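PDB 5KO5: purine nucleoside phosphorylase from Schistosoma mansoni, which catalyses the reversible phosphorolysis of purine nucleosides such as inosine and guanosine, releasing the free base and ribose 1-phosphate, and here holds cytosine in its pocket. Local coordinates for residues 246-249 / 250-254. Numbering follows the deposited sequence.
Sequences NSIL and DAEND
Asn246 and Asp250 show how a short helix can be gripped at its first turn. The amide of Asp250 donates to Asn246 O at 2.9 Å, while Asn246 OD1 accepts from Leu249 N at 3.0 Å along a nearly straight N-H (171°), the classic N-cap bond. With CG anti to the backbone N (chi1 -171°), the Asn246 amide folds back over the start of the helix; its ND2 is held by Leu126 O and Asn123 O, which should fix the flip of the group. The Asp250 carboxylate lies back over the same turn, its OD2 3.3 Å from Asn246 O, two acceptors with no bond between them. That closeness is probably eased by other partners: OD2 takes a hydrogen bond from Asn245 ND2, and OD1 accepts from a water that also receives the Asn246 N-H.

Next in the tight part, Ala251 N bonds to Ser247 O, and Ile248 turns its side chain onto Ser208 and Leu212 of helix 205-213. The far end is looser. Exposed Leu249, Glu252 and Asn253 meet along one flank, where Leu249 CD1 rests 3.4 Å from Glu252 OE1 and Leu249 and Asn253 run side by side. Asn253 N reaches Leu249 O only through a weak bond (129°), as the backbone leaves the helix. Asp254, at positive phi, is the C' residue of a Schellman motif, defined by Val255 N to Asp250 O and a weak Asp254 N to Ala251 O bond, and forms a salt bridge with Arg170 of a neighbouring subunit. At the opposite end, Ser247 OG bonds Glu203 and Asn245 and touches the bound cytosine, carrying the start of this N-capped helix, which follows strand 236-246, into the base pocket of a trimeric nucleoside phosphorylase.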
ATOM      1  N   ASN A 246     -20.841  -2.962 -13.854  1.00 16.18           N
ATOM      2  CA  ASN A 246     -19.966  -1.890 -14.303  1.00 15.54           C
ATOM      3  C   ASN A 246     -19.977  -0.809 -13.235  1.00 16.17           C
ATOM      4  O   ASN A 246     -20.987  -0.118 -13.046  1.00 15.57           O
ATOM      5  CB  ASN A 246     -20.375  -1.324 -15.657  1.00 17.50           C
ATOM      6  CG  ASN A 246     -19.334  -0.388 -16.192  1.00 17.77           C
ATOM      7  OD1 ASN A 246     -19.118   0.673 -15.625  1.00 18.10           O
ATOM      8  ND2 ASN A 246     -18.627  -0.804 -17.241  1.00 18.91           N
ATOM      9  N   SER A 247     -18.851  -0.667 -12.538  1.00 14.75           N
ATOM     10  CA  SER A 247     -18.810   0.233 -11.394  1.00 14.72           C
ATOM     11  C   SER A 247     -18.870   1.694 -11.803  1.00 14.49           C
ATOM     12  O   SER A 247     -19.324   2.530 -11.018  1.00 14.95           O
ATOM     13  CB  SER A 247     -17.575  -0.051 -10.541  1.00 15.72           C
ATOM     14  OG  SER A 247     -17.591  -1.403 -10.118  1.00 17.32           O
ATOM     15  N   ILE A 248     -18.398   2.029 -13.005  1.00 16.00           N
ATOM     16  CA  ILE A 248     -18.482   3.411 -13.466  1.00 15.65           C
ATOM     17  C   ILE A 248     -19.932   3.782 -13.738  1.00 16.10           C
ATOM     18  O   ILE A 248     -20.416   4.833 -13.307  1.00 16.72           O
ATOM     19  CB  ILE A 248     -17.594   3.618 -14.709  1.00 18.08           C
ATOM     20  CG1 ILE A 248     -16.104   3.538 -14.344  1.00 18.07           C
ATOM     21  CG2 ILE A 248     -17.932   4.943 -15.409  1.00 18.63           C
ATOM     22  CD1 ILE A 248     -15.625   4.631 -13.401  1.00 20.19           C
ATOM     23  N   LEU A 249     -20.646   2.906 -14.446  1.00 17.37           N
ATOM     24  CA  LEU A 249     -22.062   3.119 -14.697  1.00 19.20           C
ATOM     25  C   LEU A 249     -22.845   3.160 -13.392  1.00 17.10           C
ATOM     26  O   LEU A 249     -23.713   4.022 -13.206  1.00 19.58           O
ATOM     27  CB  LEU A 249     -22.576   2.004 -15.609  1.00 22.35           C
ATOM     28  CG  LEU A 249     -23.755   2.242 -16.539  1.00 32.66           C
ATOM     29  CD1 LEU A 249     -23.547   3.517 -17.322  1.00 32.80           C
ATOM     30  CD2 LEU A 249     -23.877   1.050 -17.479  1.00 24.17           C
ATOM     31  N   ASP A 250     -22.535   2.253 -12.457  1.00 16.18           N
ATOM     32  CA  ASP A 250     -23.274   2.234 -11.200  1.00 16.74           C
ATOM     33  C   ASP A 250     -23.057   3.526 -10.417  1.00 17.71           C
ATOM     34  O   ASP A 250     -23.995   4.050  -9.803  1.00 21.92           O
ATOM     35  CB  ASP A 250     -22.880   1.031 -10.344  1.00 17.14           C
ATOM     36  CG  ASP A 250     -23.304  -0.294 -10.952  1.00 19.56           C
ATOM     37  OD1 ASP A 250     -24.196  -0.300 -11.835  1.00 19.51           O
ATOM     38  OD2 ASP A 250     -22.744  -1.323 -10.523  1.00 19.41           O
ATOM     39  N   ALA A 251     -21.826   4.053 -10.419  1.00 18.56           N
ATOM     40  CA  ALA A 251     -21.586   5.335  -9.756  1.00 20.08           C
ATOM     41  C   ALA A 251     -22.363   6.459 -10.425  1.00 20.63           C
ATOM     42  O   ALA A 251     -22.898   7.343  -9.743  1.00 23.82           O
ATOM     43  CB  ALA A 251     -20.091   5.645  -9.728  1.00 20.33           C
ATOM     44  N   GLU A 252     -22.462   6.434 -11.761  1.00 19.64           N
ATOM     45  CA  GLU A 252     -23.224   7.463 -12.463  1.00 21.08           C
ATOM     46  C   GLU A 252     -24.708   7.394 -12.132  1.00 23.66           C
ATOM     47  O   GLU A 252     -25.409   8.409 -12.227  1.00 25.64           O
ATOM     48  CB  GLU A 252     -23.034   7.338 -13.975  1.00 24.47           C
ATOM     49  CG  GLU A 252     -21.675   7.783 -14.481  1.00 32.82           C
ATOM     50  CD  GLU A 252     -21.458   7.405 -15.942  1.00 50.28           C
ATOM     51  OE1 GLU A 252     -22.193   6.534 -16.447  1.00 52.76           O
ATOM     52  OE2 GLU A 252     -20.557   7.970 -16.589  1.00 57.45           O
ATOM     53  N   ASN A 253     -25.199   6.218 -11.742  1.00 21.05           N
ATOM     54  CA  ASN A 253     -26.610   6.000 -11.477  1.00 20.29           C
ATOM     55  C   ASN A 253     -26.919   5.778  -9.999  1.00 21.37           C
ATOM     56  O   ASN A 253     -28.045   5.394  -9.669  1.00 24.96           O
ATOM     57  CB  ASN A 253     -27.112   4.812 -12.294  1.00 19.60           C
ATOM     58  CG  ASN A 253     -27.174   5.105 -13.775  1.00 20.51           C
ATOM     59  OD1 ASN A 253     -27.816   6.067 -14.211  1.00 23.15           O
ATOM     60  ND2 ASN A 253     -26.554   4.239 -14.572  1.00 22.22           N
ATOM     61  N   ASP A 254     -25.952   6.005  -9.109  1.00 24.09           N
ATOM     62  CA  ASP A 254     -26.150   5.816  -7.668  1.00 27.87           C
ATOM     63  C   ASP A 254     -26.667   4.416  -7.340  1.00 25.63           C
ATOM     64  O   ASP A 254     -27.584   4.250  -6.535  1.00 30.32           O
ATOM     65  CB  ASP A 254     -27.067   6.887  -7.069  1.00 36.57           C
ATOM     66  CG  ASP A 254     -26.449   8.270  -7.091  1.00 65.76           C
ATOM     67  OD1 ASP A 254     -25.234   8.387  -6.829  1.00 75.26           O
ATOM     68  OD2 ASP A 254     -27.184   9.244  -7.370  1.00 77.44           O
TER
HETATM   69  O   HOH W   1     -23.554  -2.418 -13.844  1.00 24.33           O